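Local coordinates for putative CRISPR-associated endoribonuclease-like protein Cas6 (Pyrococcus furiosus, PDB 3UFC), which binds CRISPR RNA and belongs to the Cas6 family of CRISPR antiviral defence proteins, its endoribonuclease role being putative, at residues Ile5-Pro11 / Asp75-Ile81; Asn23-Tyr27 / Asn231-Gly235; Thr130-Val135 / Ile202-Met207. All coordinates share one frame. Numbering follows the deposited sequence.

Contact 1 of 3, residues Ile5-Pro11 / Asp75-Ile81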
loop_
_atom_site.group_PDB
_atom_site.type_symbol
_atom_site.label_atom_id
_atom_site.label_comp_id
_atom_site.label_asym_id
_atom_site.label_seq_id
_atom_site.Cartn_x
_atom_site.Cartn_y
_atom_site.Cartn_z
ATOM N N ILE A 5 2.193 -9.804 -6.002
ATOM C CA ILE A 5 1.475 -11.045 -5.710
ATOM C C ILE A 5 0.086 -10.829 -5.125
ATOM O O ILE A 5 -0.236 -9.752 -4.609
ATOM C CB ILE A 5 2.253 -11.950 -4.720
ATOM C CG1 ILE A 5 2.398 -11.245 -3.369
ATOM C CG2 ILE A 5 3.621 -12.305 -5.293
ATOM C CD1 ILE A 5 3.042 -12.108 -2.296
ATOM N N GLU A 6 -0.734 -11.869 -5.223
ATOM C CA GLU A 6 -2.086 -11.846 -4.690
ATOM C C GLU A 6 -2.195 -12.989 -3.695
ATOM O O GLU A 6 -1.858 -14.135 -4.006
ATOM C CB GLU A 6 -3.132 -12.038 -5.789
ATOM C CG GLU A 6 -4.560 -12.105 -5.244
ATOM C CD GLU A 6 -5.598 -12.411 -6.310
ATOM O OE1 GLU A 6 -6.797 -12.474 -5.970
ATOM O OE2 GLU A 6 -5.222 -12.589 -7.485
ATOM N N ILE A 7 -2.644 -12.663 -2.492
ATOM C CA ILE A 7 -2.805 -13.647 -1.441
ATOM C C ILE A 7 -4.297 -13.801 -1.185
ATOM O O ILE A 7 -4.982 -12.828 -0.866
ATOM C CB ILE A 7 -2.099 -13.180 -0.157
ATOM C CG1 ILE A 7 -0.600 -13.013 -0.438
ATOM C CG2 ILE A 7 -2.332 -14.179 0.974
ATOM C CD1 ILE A 7 0.176 -12.435 0.704
ATOM N N LYS A 8 -4.805 -15.015 -1.366
ATOM C CA LYS A 8 -6.220 -15.275 -1.131
ATOM C C LYS A 8 -6.352 -15.647 0.334
ATOM O O LYS A 8 -5.552 -16.422 0.858
ATOM C CB LYS A 8 -6.720 -16.432 -2.011
ATOM C CG LYS A 8 -6.625 -16.169 -3.501
ATOM C CD LYS A 8 -7.473 -14.976 -3.924
ATOM C CE LYS A 8 -8.951 -15.209 -3.646
ATOM N NZ LYS A 8 -9.786 -14.043 -4.045
ATOM N N LEU A 9 -7.352 -15.085 0.997
ATOM C CA LEU A 9 -7.560 -15.367 2.409
ATOM C C LEU A 9 -8.902 -16.044 2.632
ATOM O O LEU A 9 -9.894 -15.716 1.981
ATOM C CB LEU A 9 -7.510 -14.070 3.219
ATOM C CG LEU A 9 -6.221 -13.248 3.116
ATOM C CD1 LEU A 9 -6.449 -11.867 3.742
ATOM C CD2 LEU A 9 -5.079 -13.989 3.812
ATOM N N LEU A 10 -8.919 -16.985 3.566
ATOM C CA LEU A 10 -10.131 -17.710 3.905
ATOM C C LEU A 10 -10.412 -17.479 5.391
ATOM O O LEU A 10 -9.599 -17.828 6.246
ATOM C CB LEU A 10 -9.935 -19.205 3.612
ATOM C CG LEU A 10 -11.072 -20.213 3.834
ATOM C CD1 LEU A 10 -11.201 -20.523 5.307
ATOM C CD2 LEU A 10 -12.375 -19.675 3.262
ATOM N N PRO A 11 -11.556 -16.853 5.712
ATOM C CA PRO A 11 -11.884 -16.609 7.117
ATOM C C PRO A 11 -12.309 -17.915 7.777
ATOM O O PRO A 11 -13.048 -18.704 7.190
ATOM C CB PRO A 11 -13.020 -15.592 7.034
ATOM C CG PRO A 11 -13.710 -15.967 5.780
ATOM C CD PRO A 11 -12.559 -16.238 4.826
ATOM N N ASP A 75 -16.293 -15.419 0.560
ATOM C CA ASP A 75 -15.013 -16.085 0.787
ATOM C C ASP A 75 -13.974 -15.597 -0.217
ATOM O O ASP A 75 -12.816 -15.994 -0.160
ATOM C CB ASP A 75 -15.176 -17.602 0.658
ATOM C CG ASP A 75 -15.770 -18.232 1.899
ATOM O OD1 ASP A 75 -16.322 -19.345 1.795
ATOM O OD2 ASP A 75 -15.672 -17.621 2.985
ATOM N N ASP A 76 -14.403 -14.743 -1.139
ATOM C CA ASP A 76 -13.514 -14.194 -2.158
ATOM C C ASP A 76 -12.844 -12.949 -1.571
ATOM O O ASP A 76 -13.345 -11.826 -1.700
ATOM C CB ASP A 76 -14.327 -13.848 -3.408
ATOM C CG ASP A 76 -13.465 -13.377 -4.557
ATOM O OD1 ASP A 76 -12.378 -13.953 -4.768
ATOM O OD2 ASP A 76 -13.888 -12.437 -5.262
ATOM N N ILE A 77 -11.710 -13.174 -0.913
ATOM C CA ILE A 77 -10.954 -12.117 -0.251
ATOM C C ILE A 77 -9.500 -12.137 -0.691
ATOM O O ILE A 77 -8.850 -13.178 -0.647
ATOM C CB ILE A 77 -10.992 -12.308 1.280
ATOM C CG1 ILE A 77 -12.440 -12.324 1.765
ATOM C CG2 ILE A 77 -10.200 -11.209 1.965
ATOM C CD1 ILE A 77 -12.586 -12.706 3.225
ATOM N N SER A 78 -8.981 -10.981 -1.087
ATOM C CA SER A 78 -7.600 -10.899 -1.541
ATOM C C SER A 78 -6.785 -9.789 -0.889
ATOM O O SER A 78 -7.313 -8.742 -0.522
ATOM C CB SER A 78 -7.566 -10.704 -3.059
ATOM O OG SER A 78 -8.088 -11.834 -3.740
ATOM N N LEU A 79 -5.489 -10.049 -0.749
ATOM C CA LEU A 79 -4.535 -9.094 -0.203
ATOM C C LEU A 79 -3.410 -9.037 -1.235
ATOM O O LEU A 79 -2.802 -10.067 -1.550
ATOM C CB LEU A 79 -3.968 -9.581 1.133
ATOM C CG LEU A 79 -2.774 -8.781 1.668
ATOM C CD1 LEU A 79 -3.200 -7.343 1.982
ATOM C CD2 LEU A 79 -2.224 -9.457 2.919
ATOM N N TYR A 80 -3.144 -7.854 -1.780
ATOM C CA TYR A 80 -2.074 -7.722 -2.765
ATOM C C TYR A 80 -0.835 -7.100 -2.136
ATOM O O TYR A 80 -0.926 -6.205 -1.294
ATOM C CB TYR A 80 -2.538 -6.883 -3.957
ATOM C CG TYR A 80 -3.798 -7.413 -4.604
ATOM C CD1 TYR A 80 -5.052 -7.033 -4.141
ATOM C CD2 TYR A 80 -3.732 -8.328 -5.659
ATOM C CE1 TYR A 80 -6.214 -7.546 -4.705
ATOM C CE2 TYR A 80 -4.888 -8.851 -6.232
ATOM C CZ TYR A 80 -6.125 -8.454 -5.750
ATOM O OH TYR A 80 -7.272 -8.958 -6.306
ATOM N N ILE A 81 0.327 -7.590 -2.545
ATOM C CA ILE A 81 1.590 -7.099 -2.028
ATOM C C ILE A 81 2.530 -6.892 -3.210
ATOM O O ILE A 81 2.475 -7.644 -4.190
ATOM C CB ILE A 81 2.212 -8.123 -1.056
ATOM C CG1 ILE A 81 1.264 -8.355 0.126
ATOM C CG2 ILE A 81 3.567 -7.637 -0.586
ATOM C CD1 ILE A 81 1.774 -9.375 1.131
HETATM O O HOH W 1 -10.252 -15.794 -0.757
#
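I5, I7, L9, I77, L79 and I81 share one face of two adjacent antiparallel strands and form the apolar centre. The closest apolar side-chain contact is I7 CD1 to I81 CD1, 3.5 Å. L9 CB lies 4.1 Å from I77 CG2, and P11 CD extends the apolar row to 3.9 Å from I77 CD1. Helix 86-98 packs on this face, where I89 and V93 touch I5, I96 touches I7 and I92 touches I81.

Backbone hydrogen bonds lock the register. I5 N to I81 O is 2.8 Å and I81 N to I5 O is 3.0 Å. I7 N to L79 O and L79 N to I7 O are both 2.8 Å. L9 N adds one of 2.9 Å to I77 O. Beyond it D75 and D76 leave the strand, and water 1 bridges I77 N (3.0 Å), L9 O (2.8 Å) and D75 O (2.6 Å).

E6, K8, S78 and Y80 lie on the other face, which carries the polar edge. K8 NZ makes a salt bridge to D76 OD1 at 2.7 Å and donates to S78 OG at 2.8 Å. S78 OG donates to E6 OE1 at 2.7 Å. E6 CG rests 3.4 Å from Y80 CE2.

Strands 3-11 and 77-83 sit side by side in the middle of the sheet, as the first and third strands do in a ferredoxin-like fold.

Contact 2 of 3, residues Asn23-Tyr27 / Asn231-Gly235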
loop_
_atom_site.group_PDB
_atom_site.type_symbol
_atom_site.label_atom_id
_atom_site.label_comp_id
_atom_site.label_asym_id
_atom_site.label_seq_id
_atom_site.Cartn_x
_atom_site.Cartn_y
_atom_site.Cartn_z
ATOM N N ASN A 23 -4.426 -1.984 9.598
ATOM C CA ASN A 23 -3.116 -1.805 8.975
ATOM C C ASN A 23 -1.882 -2.181 9.781
ATOM O O ASN A 23 -1.072 -2.984 9.325
ATOM C CB ASN A 23 -2.963 -0.379 8.450
ATOM C CG ASN A 23 -3.735 -0.157 7.174
ATOM O OD1 ASN A 23 -4.959 -0.039 7.189
ATOM N ND2 ASN A 23 -3.024 -0.126 6.048
ATOM N N TYR A 24 -1.722 -1.625 10.975
ATOM C CA TYR A 24 -0.530 -1.942 11.753
ATOM C C TYR A 24 -0.451 -3.409 12.157
ATOM O O TYR A 24 0.635 -3.991 12.179
ATOM C CB TYR A 24 -0.444 -1.068 13.007
ATOM C CG TYR A 24 0.909 -1.145 13.668
ATOM C CD1 TYR A 24 2.039 -0.626 13.039
ATOM C CD2 TYR A 24 1.067 -1.747 14.912
ATOM C CE1 TYR A 24 3.296 -0.706 13.632
ATOM C CE2 TYR A 24 2.322 -1.831 15.517
ATOM C CZ TYR A 24 3.430 -1.308 14.871
ATOM O OH TYR A 24 4.671 -1.381 15.465
ATOM N N GLU A 25 -1.595 -4.003 12.483
ATOM C CA GLU A 25 -1.634 -5.409 12.877
ATOM C C GLU A 25 -1.252 -6.311 11.699
ATOM O O GLU A 25 -0.501 -7.271 11.858
ATOM C CB GLU A 25 -3.032 -5.781 13.383
ATOM C CG GLU A 25 -3.104 -7.191 13.955
ATOM C CD GLU A 25 -4.469 -7.541 14.524
ATOM O OE1 GLU A 25 -4.586 -8.621 15.144
ATOM O OE2 GLU A 25 -5.422 -6.748 14.350
ATOM N N LEU A 26 -1.774 -5.993 10.518
ATOM C CA LEU A 26 -1.477 -6.769 9.311
ATOM C C LEU A 26 0.004 -6.609 8.957
ATOM O O LEU A 26 0.714 -7.584 8.708
ATOM C CB LEU A 26 -2.364 -6.288 8.156
ATOM C CG LEU A 26 -2.182 -6.957 6.791
ATOM C CD1 LEU A 26 -2.211 -8.480 6.937
ATOM C CD2 LEU A 26 -3.293 -6.483 5.856
ATOM N N TYR A 27 0.460 -5.362 8.939
ATOM C CA TYR A 27 1.856 -5.030 8.663
ATOM C C TYR A 27 2.791 -5.817 9.580
ATOM O O TYR A 27 3.768 -6.419 9.130
ATOM C CB TYR A 27 2.062 -3.527 8.892
ATOM C CG TYR A 27 3.492 -3.096 9.155
ATOM C CD1 TYR A 27 4.437 -3.070 8.131
ATOM C CD2 TYR A 27 3.882 -2.661 10.423
ATOM C CE1 TYR A 27 5.738 -2.611 8.360
ATOM C CE2 TYR A 27 5.178 -2.199 10.663
ATOM C CZ TYR A 27 6.097 -2.176 9.628
ATOM O OH TYR A 27 7.364 -1.698 9.850
ATOM N N ASN A 231 4.897 1.049 3.272
ATOM C CA ASN A 231 5.169 -0.210 3.963
ATOM C C ASN A 231 4.119 -0.531 5.025
ATOM O O ASN A 231 4.040 -1.664 5.507
ATOM C CB ASN A 231 6.564 -0.181 4.593
ATOM C CG ASN A 231 6.701 0.879 5.661
ATOM O OD1 ASN A 231 6.323 2.030 5.459
ATOM N ND2 ASN A 231 7.258 0.497 6.809
ATOM N N LEU A 232 3.304 0.462 5.379
ATOM C CA LEU A 232 2.250 0.255 6.367
ATOM C C LEU A 232 0.947 -0.112 5.665
ATOM O O LEU A 232 -0.110 -0.200 6.296
ATOM C CB LEU A 232 2.045 1.515 7.216
ATOM C CG LEU A 232 3.256 1.987 8.023
ATOM C CD1 LEU A 232 2.867 3.226 8.826
ATOM C CD2 LEU A 232 3.736 0.873 8.950
ATOM N N GLY A 233 1.026 -0.311 4.352
ATOM C CA GLY A 233 -0.151 -0.689 3.587
ATOM C C GLY A 233 -0.847 0.448 2.866
ATOM O O GLY A 233 -2.080 0.488 2.812
ATOM N N PHE A 234 -0.062 1.358 2.291
ATOM C CA PHE A 234 -0.608 2.506 1.579
ATOM C C PHE A 234 0.011 2.752 0.213
ATOM O O PHE A 234 1.121 2.304 -0.071
ATOM C CB PHE A 234 -0.416 3.785 2.407
ATOM C CG PHE A 234 -1.229 3.821 3.663
ATOM C CD1 PHE A 234 -0.727 3.294 4.852
ATOM C CD2 PHE A 234 -2.513 4.353 3.651
ATOM C CE1 PHE A 234 -1.501 3.295 6.020
ATOM C CE2 PHE A 234 -3.297 4.361 4.810
ATOM C CZ PHE A 234 -2.787 3.829 5.995
ATOM N N GLY A 235 -0.727 3.476 -0.622
ATOM C CA GLY A 235 -0.234 3.862 -1.934
ATOM C C GLY A 235 -0.104 2.826 -3.027
ATOM O O GLY A 235 0.462 3.118 -4.080
HETATM O O HOH W 2 -3.742 -1.462 3.494
#
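The first turn of helix 23-37 sends two side chains, N23 and Y27, to the segment 231-235. They sit one helical turn apart, joined by the bond from Y27 N to N23 O at 2.9 Å, so both can face the same partner.

N23 takes the m rotamer (chi1 -76°). This brings ND2 to 2.9 Å from L232 O in a nearly straight hydrogen bond. OD1 is held by R56, which leaves the amide well fixed. Water 2 donates to G233 O at 2.7 Å and accepts a weak bond from N23 ND2 at 3.0 Å.

Y27 is t at chi1 (158°). L232, m at chi1 and t at chi2, lies over one face of its ring. L232 CD2 sits 3.7 Å from the ring centroid and 7° off the normal, a CH-pi contact. Y27 CD1 also comes to 3.0 Å from N231 O. N231 is p at chi1, and its ND2 bonds to L45 O.

G233 has positive phi (98°). A CB there would fall 2.7 Å from N23 ND2 and jam against L232 O, which by itself calls for glycine. G233-G235 closes the glycine-rich loop that is a signature of Cas6 and related RAMP proteins.

A side-chain amide's hydrogen bond to a backbone carbonyl and one CH-pi contact join the helix start to that loop, without a salt bridge.

Contact 3 of 3, residues Thr130-Val135 / Ile202-Met207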
loop_
_atom_site.group_PDB
_atom_site.type_symbol
_atom_site.label_atom_id
_atom_site.label_comp_id
_atom_site.label_asym_id
_atom_site.label_seq_id
_atom_site.Cartn_x
_atom_site.Cartn_y
_atom_site.Cartn_z
ATOM N N THR A 130 -6.014 3.128 -7.118
ATOM C CA THR A 130 -5.539 2.702 -5.807
ATOM C C THR A 130 -6.104 1.393 -5.278
ATOM O O THR A 130 -7.299 1.121 -5.415
ATOM C CB THR A 130 -5.816 3.788 -4.734
ATOM O OG1 THR A 130 -7.199 4.165 -4.773
ATOM C CG2 THR A 130 -4.960 5.018 -4.982
ATOM N N LEU A 131 -5.225 0.588 -4.680
ATOM C CA LEU A 131 -5.611 -0.662 -4.036
ATOM C C LEU A 131 -5.533 -0.372 -2.526
ATOM O O LEU A 131 -6.091 -1.096 -1.703
ATOM C CB LEU A 131 -4.662 -1.800 -4.434
ATOM C CG LEU A 131 -4.757 -2.201 -5.914
ATOM C CD1 LEU A 131 -3.827 -3.372 -6.190
ATOM C CD2 LEU A 131 -6.203 -2.569 -6.259
ATOM N N SER A 132 -4.803 0.687 -2.181
ATOM C CA SER A 132 -4.678 1.177 -0.803
ATOM C C SER A 132 -4.515 2.696 -0.964
ATOM O O SER A 132 -3.949 3.156 -1.953
ATOM C CB SER A 132 -3.492 0.537 -0.052
ATOM O OG SER A 132 -2.256 0.647 -0.732
ATOM N N PRO A 133 -5.028 3.490 -0.006
ATOM C CA PRO A 133 -4.960 4.958 -0.054
ATOM C C PRO A 133 -3.581 5.587 -0.214
ATOM O O PRO A 133 -2.613 5.147 0.394
ATOM C CB PRO A 133 -5.627 5.390 1.260
ATOM C CG PRO A 133 -6.498 4.226 1.627
ATOM C CD PRO A 133 -5.626 3.042 1.264
ATOM N N ILE A 134 -3.506 6.626 -1.039
ATOM C CA ILE A 134 -2.252 7.335 -1.246
ATOM C C ILE A 134 -2.134 8.440 -0.193
ATOM O O ILE A 134 -3.044 9.261 -0.018
ATOM C CB ILE A 134 -2.175 7.923 -2.670
ATOM C CG1 ILE A 134 -1.881 6.792 -3.663
ATOM C CG2 ILE A 134 -1.085 8.997 -2.753
ATOM C CD1 ILE A 134 -1.885 7.231 -5.123
ATOM N N VAL A 135 -1.010 8.435 0.513
ATOM C CA VAL A 135 -0.743 9.401 1.571
ATOM C C VAL A 135 0.360 10.372 1.153
ATOM O O VAL A 135 1.441 9.960 0.739
ATOM C CB VAL A 135 -0.295 8.684 2.867
ATOM C CG1 VAL A 135 0.003 9.710 3.966
ATOM C CG2 VAL A 135 -1.389 7.715 3.331
ATOM N N ILE A 202 -4.341 8.422 9.837
ATOM C CA ILE A 202 -3.592 8.747 8.639
ATOM C C ILE A 202 -4.672 8.950 7.593
ATOM O O ILE A 202 -5.500 8.071 7.373
ATOM C CB ILE A 202 -2.648 7.613 8.212
ATOM C CG1 ILE A 202 -1.536 7.449 9.252
ATOM C CG2 ILE A 202 -2.042 7.936 6.839
ATOM C CD1 ILE A 202 -0.429 6.485 8.841
ATOM N N ARG A 203 -4.694 10.130 6.991
ATOM C CA ARG A 203 -5.686 10.446 5.978
ATOM C C ARG A 203 -5.051 10.359 4.603
ATOM O O ARG A 203 -3.949 10.859 4.383
ATOM C CB ARG A 203 -6.256 11.847 6.212
ATOM C CG ARG A 203 -7.200 11.927 7.403
ATOM C CD ARG A 203 -7.467 13.373 7.789
ATOM N NE ARG A 203 -6.898 13.669 9.099
ATOM C CZ ARG A 203 -7.424 13.256 10.247
ATOM N NH1 ARG A 203 -8.536 12.540 10.244
ATOM N NH2 ARG A 203 -6.824 13.540 11.393
ATOM N N GLY A 204 -5.752 9.706 3.685
ATOM C CA GLY A 204 -5.235 9.548 2.339
ATOM C C GLY A 204 -6.329 9.612 1.293
ATOM O O GLY A 204 -7.487 9.932 1.591
ATOM N N SER A 205 -5.970 9.280 0.062
ATOM C CA SER A 205 -6.917 9.336 -1.028
ATOM C C SER A 205 -7.055 8.036 -1.805
ATOM O O SER A 205 -6.062 7.447 -2.237
ATOM C CB SER A 205 -6.502 10.437 -2.008
ATOM O OG SER A 205 -6.279 11.671 -1.344
ATOM N N LEU A 206 -8.292 7.575 -1.955
ATOM C CA LEU A 206 -8.552 6.407 -2.779
ATOM C C LEU A 206 -8.760 7.172 -4.080
ATOM O O LEU A 206 -9.533 8.128 -4.118
ATOM C CB LEU A 206 -9.831 5.692 -2.330
ATOM C CG LEU A 206 -9.623 4.795 -1.102
ATOM C CD1 LEU A 206 -10.947 4.183 -0.649
ATOM C CD2 LEU A 206 -8.627 3.693 -1.450
ATOM N N MET A 207 -8.060 6.799 -5.140
ATOM C CA MET A 207 -8.203 7.574 -6.360
ATOM C C MET A 207 -7.806 6.887 -7.651
ATOM O O MET A 207 -7.076 5.898 -7.661
ATOM C CB MET A 207 -7.383 8.869 -6.217
ATOM C CG MET A 207 -5.894 8.627 -5.888
ATOM S SD MET A 207 -4.917 10.093 -5.332
ATOM C CE MET A 207 -4.467 10.828 -6.893
HETATM O O HOH W 3 -3.715 11.865 -0.619
#
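P133 lays its ring against L206, with P133 CG 3.8 Å from L206 CD2. Further along, V135 CG2 meets I202 CG2 at 3.6 Å. On another flank I134 CD1 reaches 4.2 Å from M207 SD. These apolar contacts run along I202 to M207 of strand 200-213, beside which the segment 130-135 lies.

The backbone holds the two together at two places. I134 and S205 form a single antiparallel hydrogen-bonded pair: I134 N to S205 O and S205 N to I134 O are both 2.9 Å. Water 3 lies 2.8 Å from I134 O and 2.7 Å from S205 OG.

The other place is T130, at the end of strand 125-130. T130 N donates to M207 O at 3.0 Å. M207 N donates at 2.8 Å to T130 OG1, a side-chain hydroxyl, where regular pairing would offer a carbonyl. The p rotamer of T130 (chi1 52°) brings OG1 into position. T130 CG2 also packs 3.8 Å from M207 CG.

Between these two sites the chain loops off the strand. L131 and S132 point away from it. S132 OG bonds to M236 N, and the backbone of L131 pairs with R56 and M236.

G204 gives the loop its room. A CB on G204 would lie 2.9 Å from I134 O, and the actual G204 CA to I134 O distance is already 3.2 Å.

The chemistry implies that pairing with strand 200-213 resumes at I134 after the detour. Main-chain bonds and one threonine hydroxyl set the position, and apolar side chains fill the spaces around them.

Contact 1 lies in the N-terminal half of Cas6 and contact 3 in the C-terminal half, with centres about 19 Å apart and no touch between them. Contact 2 bridges the halves, since helix 23-37 belongs to the first and 231-235 to the second. Its centre is about 15 Å from that of contact 1 and about 12 Å from that of contact 3. It meets contact 1 through L26 CD2 and L79 CD1, 4.0 Å apart. It meets contact 3 more closely: G235 N lies 2.7 Å from P133 O, a probable hydrogen bond, and G233 O lies 3.2 Å from S132 CB. No RNA or other ligand marks a site among these segments.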